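Local coordinates for protein ECXA (Escherichia coli, PDB 4L63) that is the zinc-binding A subunit of an AB5 holotoxin with a pentameric cholera-like B subunit, and probably acts as a metalloprotease, at residues Glu66-Trp71 with Ile158-Gly163; Tyr60-Glu66 with Leu154-Ile158; Pro31-Val37 with Arg77-Ser82. Numbering follows the deposited sequence.

Contact 1: residues Glu66-Trp71 with Ile158-Gly163; sequences EAFNEW and IKHEIG. With ZN (zinc ion), chain G.
W71 lays its indole across the K159-to-G163 turn of the neighbouring helix. With chi1 in m and chi2 near 94°, W71 CD1 comes 3.4 Å from I162 CG2 and W71 CZ2 3.7 Å from G163 CA, where the lack of a side chain leaves room for the six-membered ring. W71 NE1 donates to K159 O at 3.1 Å, a carbonyl that also accepts from G163 N within its own helix. Both segments are helical; the axes of their short helical stretches come within 9.0 Å and cross at -55°. The backbones are closest at A67 and K159, CA to CA 5.0 Å, which a small methyl permits: A67 CB sits 3.5 Å from I158 CG2, 3.6 Å from K159 CG and 3.9 Å from I162 CG1. I162 (m, m) places CD1 over the face of F68, 4.1 Å from the ring centroid, a CH-pi contact. K159, extended with chi2 to chi4 all t, carries its ammonium past this apolar patch to E70, NZ to OE1 2.4 Å, a very short salt bridge; E66 OE1 makes a long one to K159 NZ at 3.7 Å. The second helix is the active-site helix of the zincin fold, bearing the HExxH motif. H160, turned away from the first helix, binds zinc through NE2 at 2.1 Å together with H164 and H170, and E161 OE2 accepts from the zinc-bound water, O to OE2 2.7 Å. Helix 146-165 lies between helix 60-70 and strand 115-119, which I158 and E161 touch; W71 also packs on helix 228-239.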
loop_
_atom_site.group_PDB
_atom_site.type_symbol
_atom_site.label_atom_id
_atom_site.label_comp_id
_atom_site.label_asym_id
_atom_site.label_seq_id
_atom_site.Cartn_x
_atom_site.Cartn_y
_atom_site.Cartn_z
ATOM N N GLU A 66 -25.917 1.850 -21.391
ATOM C CA GLU A 66 -25.312 0.744 -20.660
ATOM C C GLU A 66 -23.899 1.085 -20.198
ATOM O O GLU A 66 -23.502 0.742 -19.086
ATOM C CB GLU A 66 -25.300 -0.518 -21.532
ATOM C CG GLU A 66 -25.071 -1.820 -20.781
ATOM C CD GLU A 66 -23.610 -2.070 -20.452
ATOM O OE1 GLU A 66 -22.736 -1.533 -21.170
ATOM O OE2 GLU A 66 -23.335 -2.807 -19.480
ATOM N N ALA A 67 -23.153 1.770 -21.061
ATOM C CA ALA A 67 -21.765 2.117 -20.785
ATOM C C ALA A 67 -21.655 3.064 -19.604
ATOM O O ALA A 67 -20.716 2.973 -18.817
ATOM C CB ALA A 67 -21.118 2.739 -22.010
ATOM N N PHE A 68 -22.585 3.988 -19.534
ATOM C CA PHE A 68 -22.664 4.970 -18.466
ATOM C C PHE A 68 -22.944 4.328 -17.125
ATOM O O PHE A 68 -22.499 4.770 -16.097
ATOM C CB PHE A 68 -23.724 5.999 -18.778
ATOM C CG PHE A 68 -23.175 7.309 -19.221
ATOM C CD1 PHE A 68 -23.642 7.912 -20.365
ATOM C CD2 PHE A 68 -22.193 7.934 -18.498
ATOM C CE1 PHE A 68 -23.136 9.116 -20.784
ATOM C CE2 PHE A 68 -21.681 9.133 -18.902
ATOM C CZ PHE A 68 -22.154 9.732 -20.048
ATOM N N ASN A 69 -23.750 3.300 -17.165
ATOM C CA ASN A 69 -24.099 2.526 -15.983
ATOM C C ASN A 69 -22.912 1.715 -15.487
ATOM O O ASN A 69 -22.817 1.401 -14.301
ATOM C CB ASN A 69 -25.262 1.592 -16.271
ATOM C CG ASN A 69 -25.810 0.956 -15.016
ATOM O OD1 ASN A 69 -26.519 1.597 -14.238
ATOM N ND2 ASN A 69 -25.452 -0.303 -14.788
ATOM N N GLU A 70 -22.027 1.355 -16.414
ATOM C CA GLU A 70 -20.775 0.680 -16.087
ATOM C C GLU A 70 -19.928 1.543 -15.169
ATOM O O GLU A 70 -19.173 1.036 -14.337
ATOM C CB GLU A 70 -19.980 0.372 -17.353
ATOM C CG GLU A 70 -20.600 -0.636 -18.288
ATOM C CD GLU A 70 -20.135 -2.038 -17.990
ATOM O OE1 GLU A 70 -19.036 -2.406 -18.461
ATOM O OE2 GLU A 70 -20.867 -2.776 -17.299
ATOM N N TRP A 71 -20.040 2.855 -15.351
ATOM C CA TRP A 71 -19.214 3.813 -14.628
ATOM C C TRP A 71 -19.930 4.349 -13.390
ATOM O O TRP A 71 -19.342 5.077 -12.587
ATOM C CB TRP A 71 -18.808 4.969 -15.549
ATOM C CG TRP A 71 -17.802 4.605 -16.595
ATOM C CD1 TRP A 71 -18.053 4.207 -17.879
ATOM C CD2 TRP A 71 -16.378 4.610 -16.447
ATOM N NE1 TRP A 71 -16.871 3.965 -18.538
ATOM C CE2 TRP A 71 -15.824 4.203 -17.678
ATOM C CE3 TRP A 71 -15.513 4.916 -15.390
ATOM C CZ2 TRP A 71 -14.454 4.099 -17.887
ATOM C CZ3 TRP A 71 -14.139 4.808 -15.598
ATOM C CH2 TRP A 71 -13.629 4.403 -16.834
ATOM N N ILE A 158 -17.084 2.416 -26.613
ATOM C CA ILE A 158 -17.951 3.404 -25.980
ATOM C C ILE A 158 -17.599 3.604 -24.501
ATOM O O ILE A 158 -17.445 4.736 -24.057
ATOM C CB ILE A 158 -19.439 3.013 -26.123
ATOM C CG1 ILE A 158 -19.858 3.117 -27.591
ATOM C CG2 ILE A 158 -20.310 3.904 -25.263
ATOM C CD1 ILE A 158 -21.349 2.980 -27.836
ATOM N N LYS A 159 -17.451 2.515 -23.751
ATOM C CA LYS A 159 -17.026 2.597 -22.350
ATOM C C LYS A 159 -15.691 3.323 -22.188
ATOM O O LYS A 159 -15.526 4.148 -21.285
ATOM C CB LYS A 159 -16.931 1.200 -21.737
ATOM C CG LYS A 159 -18.269 0.502 -21.609
ATOM C CD LYS A 159 -18.095 -0.952 -21.244
ATOM C CE LYS A 159 -19.375 -1.718 -21.500
ATOM N NZ LYS A 159 -19.365 -3.019 -20.794
ATOM N N HIS A 160 -14.747 3.013 -23.071
ATOM C CA HIS A 160 -13.448 3.683 -23.095
ATOM C C HIS A 160 -13.614 5.190 -23.330
ATOM O O HIS A 160 -13.020 6.001 -22.624
ATOM C CB HIS A 160 -12.558 3.053 -24.172
ATOM C CG HIS A 160 -11.236 3.732 -24.359
ATOM N ND1 HIS A 160 -10.105 3.377 -23.654
ATOM C CD2 HIS A 160 -10.865 4.738 -25.187
ATOM C CE1 HIS A 160 -9.095 4.141 -24.039
ATOM N NE2 HIS A 160 -9.531 4.974 -24.968
ATOM N N GLU A 161 -14.442 5.562 -24.301
ATOM C CA GLU A 161 -14.665 6.976 -24.593
ATOM C C GLU A 161 -15.384 7.695 -23.437
ATOM O O GLU A 161 -15.107 8.868 -23.174
ATOM C CB GLU A 161 -15.448 7.138 -25.902
ATOM C CG GLU A 161 -14.692 6.670 -27.154
ATOM C CD GLU A 161 -13.254 7.181 -27.231
ATOM O OE1 GLU A 161 -13.032 8.394 -27.042
ATOM O OE2 GLU A 161 -12.344 6.365 -27.494
ATOM N N ILE A 162 -16.288 6.993 -22.750
ATOM C CA ILE A 162 -16.910 7.513 -21.524
ATOM C C ILE A 162 -15.851 7.884 -20.477
ATOM O O ILE A 162 -15.967 8.893 -19.779
ATOM C CB ILE A 162 -17.873 6.488 -20.865
ATOM C CG1 ILE A 162 -18.924 5.968 -21.847
ATOM C CG2 ILE A 162 -18.558 7.107 -19.656
ATOM C CD1 ILE A 162 -19.938 6.973 -22.265
ATOM N N GLY A 163 -14.827 7.048 -20.361
ATOM C CA GLY A 163 -13.712 7.341 -19.473
ATOM C C GLY A 163 -13.134 8.718 -19.761
ATOM O O GLY A 163 -12.857 9.489 -18.838
HETATM ZN ZN ZN G . -8.599 6.739 -25.676
HETATM O O HOH W 1 -9.840 7.192 -27.789
#

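Contact 2: residues Tyr60-Glu66 with Leu154-Ile158; sequences YSDYVRE and LRITI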
loop_
_atom_site.group_PDB
_atom_site.type_symbol
_atom_site.label_atom_id
_atom_site.label_comp_id
_atom_site.label_asym_id
_atom_site.label_seq_id
_atom_site.Cartn_x
_atom_site.Cartn_y
_atom_site.Cartn_z
ATOM N N TYR A 60 -27.682 3.297 -30.706
ATOM C CA TYR A 60 -26.618 4.078 -30.088
ATOM C C TYR A 60 -26.962 4.411 -28.645
ATOM O O TYR A 60 -26.098 4.432 -27.763
ATOM C CB TYR A 60 -26.387 5.367 -30.886
ATOM C CG TYR A 60 -25.030 5.995 -30.682
ATOM C CD1 TYR A 60 -23.939 5.226 -30.302
ATOM C CD2 TYR A 60 -24.839 7.358 -30.872
ATOM C CE1 TYR A 60 -22.696 5.796 -30.115
ATOM C CE2 TYR A 60 -23.600 7.936 -30.688
ATOM C CZ TYR A 60 -22.534 7.150 -30.310
ATOM O OH TYR A 60 -21.303 7.727 -30.128
ATOM N N SER A 61 -28.249 4.653 -28.431
ATOM C CA SER A 61 -28.783 5.134 -27.172
ATOM C C SER A 61 -28.708 4.092 -26.071
ATOM O O SER A 61 -28.524 4.436 -24.905
ATOM C CB SER A 61 -30.232 5.586 -27.372
ATOM O OG SER A 61 -30.638 6.507 -26.367
ATOM N N ASP A 62 -28.833 2.820 -26.439
ATOM C CA ASP A 62 -28.793 1.757 -25.440
ATOM C C ASP A 62 -27.377 1.456 -24.999
ATOM O O ASP A 62 -27.159 0.878 -23.935
ATOM C CB ASP A 62 -29.388 0.446 -25.953
ATOM C CG ASP A 62 -30.879 0.529 -26.235
ATOM O OD1 ASP A 62 -31.463 1.634 -26.152
ATOM O OD2 ASP A 62 -31.472 -0.548 -26.492
ATOM N N TYR A 63 -26.423 1.785 -25.857
ATOM C CA TYR A 63 -25.035 1.483 -25.577
ATOM C C TYR A 63 -24.413 2.599 -24.761
ATOM O O TYR A 63 -23.607 2.340 -23.872
ATOM C CB TYR A 63 -24.274 1.245 -26.879
ATOM C CG TYR A 63 -24.380 -0.182 -27.372
ATOM C CD1 TYR A 63 -25.612 -0.818 -27.458
ATOM C CD2 TYR A 63 -23.246 -0.898 -27.734
ATOM C CE1 TYR A 63 -25.712 -2.120 -27.894
ATOM C CE2 TYR A 63 -23.337 -2.205 -28.175
ATOM C CZ TYR A 63 -24.575 -2.811 -28.255
ATOM O OH TYR A 63 -24.673 -4.112 -28.692
ATOM N N VAL A 64 -24.792 3.837 -25.057
ATOM C CA VAL A 64 -24.376 4.956 -24.228
ATOM C C VAL A 64 -25.022 4.781 -22.863
ATOM O O VAL A 64 -24.386 5.032 -21.832
ATOM C CB VAL A 64 -24.762 6.309 -24.842
ATOM C CG1 VAL A 64 -24.324 7.444 -23.944
ATOM C CG2 VAL A 64 -24.124 6.454 -26.214
ATOM N N ARG A 65 -26.276 4.322 -22.879
ATOM C CA ARG A 65 -27.026 3.973 -21.672
ATOM C C ARG A 65 -26.254 2.991 -20.802
ATOM O O ARG A 65 -25.970 3.260 -19.636
ATOM C CB ARG A 65 -28.392 3.368 -22.041
ATOM C CG ARG A 65 -29.435 3.430 -20.938
ATOM C CD ARG A 65 -30.754 3.971 -21.444
ATOM N NE ARG A 65 -31.573 2.960 -22.112
ATOM C CZ ARG A 65 -31.873 2.968 -23.408
ATOM N NH1 ARG A 65 -31.409 3.932 -24.186
ATOM N NH2 ARG A 65 -32.639 2.016 -23.929
ATOM N N GLU A 66 -25.917 1.850 -21.391
ATOM C CA GLU A 66 -25.312 0.744 -20.660
ATOM C C GLU A 66 -23.899 1.085 -20.198
ATOM O O GLU A 66 -23.502 0.742 -19.086
ATOM C CB GLU A 66 -25.300 -0.518 -21.532
ATOM C CG GLU A 66 -25.071 -1.820 -20.781
ATOM C CD GLU A 66 -23.610 -2.070 -20.452
ATOM O OE1 GLU A 66 -22.736 -1.533 -21.170
ATOM O OE2 GLU A 66 -23.335 -2.807 -19.480
ATOM N N LEU A 154 -17.635 -2.577 -29.794
ATOM C CA LEU A 154 -18.387 -1.331 -29.714
ATOM C C LEU A 154 -18.596 -0.881 -28.269
ATOM O O LEU A 154 -18.404 0.293 -27.956
ATOM C CB LEU A 154 -19.739 -1.463 -30.418
ATOM C CG LEU A 154 -20.274 -0.125 -30.925
ATOM C CD1 LEU A 154 -19.661 0.217 -32.274
ATOM C CD2 LEU A 154 -21.799 -0.129 -31.008
ATOM N N ARG A 155 -18.988 -1.804 -27.394
ATOM C CA ARG A 155 -19.175 -1.471 -25.982
ATOM C C ARG A 155 -17.867 -1.015 -25.351
ATOM O O ARG A 155 -17.828 0.008 -24.672
ATOM C CB ARG A 155 -19.732 -2.659 -25.199
ATOM C CG ARG A 155 -21.135 -3.056 -25.599
ATOM C CD ARG A 155 -21.662 -4.174 -24.720
ATOM N NE ARG A 155 -22.999 -4.590 -25.136
ATOM C CZ ARG A 155 -24.124 -3.981 -24.774
ATOM N NH1 ARG A 155 -25.293 -4.433 -25.210
ATOM N NH2 ARG A 155 -24.081 -2.919 -23.979
ATOM N N ILE A 156 -16.812 -1.795 -25.566
ATOM C CA ILE A 156 -15.467 -1.428 -25.124
ATOM C C ILE A 156 -15.107 -0.024 -25.598
ATOM O O ILE A 156 -14.691 0.815 -24.803
ATOM C CB ILE A 156 -14.407 -2.412 -25.645
ATOM C CG1 ILE A 156 -14.632 -3.804 -25.054
ATOM C CG2 ILE A 156 -13.003 -1.903 -25.324
ATOM C CD1 ILE A 156 -13.648 -4.846 -25.542
ATOM N N THR A 157 -15.289 0.226 -26.894
ATOM C CA THR A 157 -14.992 1.532 -27.474
ATOM C C THR A 157 -15.787 2.644 -26.803
ATOM O O THR A 157 -15.230 3.685 -26.457
ATOM C CB THR A 157 -15.277 1.560 -28.992
ATOM O OG1 THR A 157 -14.468 0.577 -29.651
ATOM C CG2 THR A 157 -14.972 2.930 -29.569
ATOM N N ILE A 158 -17.084 2.416 -26.613
ATOM C CA ILE A 158 -17.951 3.404 -25.980
ATOM C C ILE A 158 -17.599 3.604 -24.501
ATOM O O ILE A 158 -17.445 4.736 -24.057
ATOM C CB ILE A 158 -19.439 3.013 -26.123
ATOM C CG1 ILE A 158 -19.858 3.117 -27.591
ATOM C CG2 ILE A 158 -20.310 3.904 -25.263
ATOM C CD1 ILE A 158 -21.349 2.980 -27.836
#
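The ring of Y63 is the main projection, reaching from helix 60-66 into the hollow between L154, R155 and I158 on the other helix. Y63 CD2 meets L154 CD2 at 3.7 Å and Y63 CE2 meets R155 CG at 3.5 Å, while Y63 CB, at the base of the side chain, lies 3.5 Å from I158 CD1, so all three border the tyrosine. R155 closes the hollow over one ring face. Extended along chi2 and chi3, it bends at chi4 (-83°) and lays its guanidinium flat on the tyrosine, with R155 CZ 3.9 Å from the centroid of the Y63 ring and the planes 20° apart, at once a stack and a cation-pi interaction. Tyrosine suits the site because its broad face can take a charged group while I158 CD1 lies at its edge. The guanidinium meets E66 one helical turn beyond Y63, R155 NH2 to E66 OE1 3.4 Å, a long, weak salt bridge at the edge of the planar cation. The axes approach to 9.7 Å and cross at -59°, an ordinary helix-packing distance filled by these large side chains. Here the zincin active-site helix, upstream of its zinc-binding histidines, packs against the helix that lies with it on the same side of the sheet. The bump in return is I158, whose extended CD1 end pushes between Y60 and Y63, 3.9 Å from Y60 CE1, while its CG2 branch lies 4.3 Å from V64 CA. Behind I158, I118 on strand 115-119 touches both it and Y60, and F93 on strand 91-96 meets Y60 and V64.

Contact 3: residues Pro31-Val37 with Arg77-Ser82; sequences PVINYTV and RVQQVS
The two segments run parallel, the first extended from V32 onward, with strand axes 4.9 Å apart at their closest and crossing at -25°. I33 pairs with V78, N34 with Q79 and Y35 with Q80, at CA separations of 4.6, 5.2 and 5.1 Å. Four backbone hydrogen bonds zigzag across: I33 N donates to R77 O (2.8 Å), Q79 N to I33 O (3.3 Å), Y35 N to Q79 O (3.2 Å) and V81 N to Y35 O (2.7 Å). I33 and Y35 each bond the residues that flank their partner, R77 and Q79 about V78, Q79 and V81 about Q80, the parallel pattern. Within this chain strand 78-80 is an outermost strand of a mixed sheet, while strand 33-36 lies inside it, its T36 backbone bonding V91 and F93. I33, Y35, V78 and Q80 share one face; helix 60-70 packs on Y35 and V78, largely apolar side chains that suit it, while the amide of Q80 reaches S61. I33 CB lies 3.8 Å from V78 CG1. Y35, chi1 p, swings its ring across to the edge strand, bringing Y35 CE1 3.9 Å from V78 CB and one face over Q80 CA, 4.0 Å from the ring centroid, a CH-pi contact. V37 CB rests 3.4 Å from Q80 NE2. N34 and Q79 occupy the other face, where polar side chains suit partial to full exposure.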
loop_
_atom_site.group_PDB
_atom_site.type_symbol
_atom_site.label_atom_id
_atom_site.label_comp_id
_atom_site.label_asym_id
_atom_site.label_seq_id
_atom_site.Cartn_x
_atom_site.Cartn_y
_atom_site.Cartn_z
ATOM N N PRO A 31 -23.895 18.541 -11.226
ATOM C CA PRO A 31 -24.057 17.324 -10.420
ATOM C C PRO A 31 -24.557 16.134 -11.243
ATOM O O PRO A 31 -24.269 14.984 -10.901
ATOM C CB PRO A 31 -25.095 17.736 -9.371
ATOM C CG PRO A 31 -24.979 19.222 -9.287
ATOM C CD PRO A 31 -24.674 19.668 -10.685
ATOM N N VAL A 32 -25.290 16.422 -12.318
ATOM C CA VAL A 32 -25.825 15.397 -13.214
ATOM C C VAL A 32 -25.326 15.608 -14.647
ATOM O O VAL A 32 -25.353 16.728 -15.164
ATOM C CB VAL A 32 -27.370 15.395 -13.201
ATOM C CG1 VAL A 32 -27.908 16.790 -13.489
ATOM C CG2 VAL A 32 -27.910 14.383 -14.203
ATOM N N ILE A 33 -24.854 14.542 -15.287
ATOM C CA ILE A 33 -24.298 14.680 -16.629
ATOM C C ILE A 33 -25.370 14.543 -17.711
ATOM O O ILE A 33 -25.843 13.441 -18.016
ATOM C CB ILE A 33 -23.161 13.664 -16.876
ATOM C CG1 ILE A 33 -21.990 13.974 -15.938
ATOM C CG2 ILE A 33 -22.716 13.690 -18.330
ATOM C CD1 ILE A 33 -20.778 13.080 -16.141
ATOM N N ASN A 34 -25.746 15.683 -18.280
ATOM C CA ASN A 34 -26.755 15.741 -19.320
ATOM C C ASN A 34 -26.116 15.437 -20.670
ATOM O O ASN A 34 -25.097 16.027 -21.009
ATOM C CB ASN A 34 -27.393 17.129 -19.319
ATOM C CG ASN A 34 -28.517 17.257 -18.314
ATOM O OD1 ASN A 34 -29.026 16.265 -17.791
ATOM N ND2 ASN A 34 -28.841 18.495 -17.965
ATOM N N TYR A 35 -26.689 14.520 -21.439
ATOM C CA TYR A 35 -26.074 14.180 -22.718
ATOM C C TYR A 35 -27.076 13.902 -23.835
ATOM O O TYR A 35 -28.185 13.432 -23.582
ATOM C CB TYR A 35 -25.143 12.981 -22.546
ATOM C CG TYR A 35 -25.843 11.681 -22.233
ATOM C CD1 TYR A 35 -26.158 11.337 -20.922
ATOM C CD2 TYR A 35 -26.164 10.784 -23.243
ATOM C CE1 TYR A 35 -26.788 10.144 -20.630
ATOM C CE2 TYR A 35 -26.795 9.591 -22.960
ATOM C CZ TYR A 35 -27.102 9.274 -21.654
ATOM O OH TYR A 35 -27.729 8.084 -21.368
ATOM N N THR A 36 -26.673 14.199 -25.069
ATOM C CA THR A 36 -27.529 13.983 -26.233
ATOM C C THR A 36 -27.050 12.802 -27.076
ATOM O O THR A 36 -25.846 12.598 -27.253
ATOM C CB THR A 36 -27.604 15.241 -27.129
ATOM O OG1 THR A 36 -26.380 15.392 -27.860
ATOM C CG2 THR A 36 -27.865 16.490 -26.297
ATOM N N VAL A 37 -28.003 12.021 -27.584
ATOM C CA VAL A 37 -27.703 10.884 -28.454
ATOM C C VAL A 37 -28.690 10.809 -29.625
ATOM O O VAL A 37 -29.868 10.515 -29.432
ATOM C CB VAL A 37 -27.737 9.545 -27.686
ATOM C CG1 VAL A 37 -27.502 8.384 -28.636
ATOM C CG2 VAL A 37 -26.700 9.533 -26.575
ATOM N N ARG A 77 -23.921 10.540 -11.949
ATOM C CA ARG A 77 -25.321 10.326 -12.302
ATOM C C ARG A 77 -25.653 11.051 -13.590
ATOM O O ARG A 77 -25.185 12.164 -13.836
ATOM C CB ARG A 77 -26.254 10.774 -11.173
ATOM C CG ARG A 77 -26.156 9.897 -9.935
ATOM C CD ARG A 77 -27.093 10.362 -8.842
ATOM N NE ARG A 77 -26.744 11.699 -8.371
ATOM C CZ ARG A 77 -27.405 12.803 -8.705
ATOM N NH1 ARG A 77 -28.457 12.732 -9.511
ATOM N NH2 ARG A 77 -27.015 13.979 -8.233
ATOM N N VAL A 78 -26.448 10.395 -14.426
ATOM C CA VAL A 78 -26.745 10.928 -15.744
ATOM C C VAL A 78 -28.185 10.932 -16.149
ATOM O O VAL A 78 -29.061 10.396 -15.472
ATOM C CB VAL A 78 -26.028 10.161 -16.851
ATOM C CG1 VAL A 78 -24.544 10.155 -16.615
ATOM C CG2 VAL A 78 -26.557 8.732 -16.908
ATOM N N GLN A 79 -28.377 11.478 -17.338
ATOM C CA GLN A 79 -29.693 11.701 -17.868
ATOM C C GLN A 79 -29.610 12.082 -19.331
ATOM O O GLN A 79 -28.981 13.079 -19.699
ATOM C CB GLN A 79 -30.374 12.784 -17.061
ATOM C CG GLN A 79 -31.785 13.071 -17.460
ATOM C CD GLN A 79 -32.356 14.127 -16.572
ATOM O OE1 GLN A 79 -31.815 15.228 -16.490
ATOM N NE2 GLN A 79 -33.434 13.798 -15.870
ATOM N N GLN A 80 -30.234 11.261 -20.162
ATOM C CA GLN A 80 -30.275 11.520 -21.582
ATOM C C GLN A 80 -31.200 12.697 -21.852
ATOM O O GLN A 80 -32.313 12.765 -21.328
ATOM C CB GLN A 80 -30.743 10.285 -22.338
ATOM C CG GLN A 80 -30.147 10.176 -23.713
ATOM C CD GLN A 80 -30.717 9.031 -24.506
ATOM O OE1 GLN A 80 -31.879 8.660 -24.345
ATOM N NE2 GLN A 80 -29.876 8.419 -25.329
ATOM N N VAL A 81 -30.718 13.630 -22.663
ATOM C CA VAL A 81 -31.482 14.810 -23.018
ATOM C C VAL A 81 -31.584 14.934 -24.532
ATOM O O VAL A 81 -30.570 14.988 -25.232
ATOM C CB VAL A 81 -30.852 16.082 -22.434
ATOM C CG1 VAL A 81 -31.569 17.305 -22.962
ATOM C CG2 VAL A 81 -30.922 16.045 -20.922
ATOM N N SER A 82 -32.822 14.961 -25.017
ATOM C CA SER A 82 -33.114 15.031 -26.443
ATOM C C SER A 82 -32.400 16.209 -27.101
ATOM O O SER A 82 -32.171 17.239 -26.467
ATOM C CB SER A 82 -34.628 15.133 -26.666
ATOM O OG SER A 82 -35.003 14.576 -27.910
#

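Overall arrangement
Contacts 1 and 2 are successive parts of one interface between helix 60-70 and helix 146-165: their centres lie 7 Å apart and they share E66 and I158. Contact 3 stands 13 to 14 Å from both, at the edge of the mixed sheet. In the chain, strand 33-36 comes first, then helix 60-70, strand 78-80 and finally helix 146-165, so the helix falls between the paired strands. Helix 60-70 joins the layers: F68 packs on Y35 and V78, V64 on Y35, and Y60 on V37, while S61 and Q80 make a probable hydrogen bond. The outer sheet edge is thereby connected, through one helix, to the helix carrying zinc ligands H160 and H164.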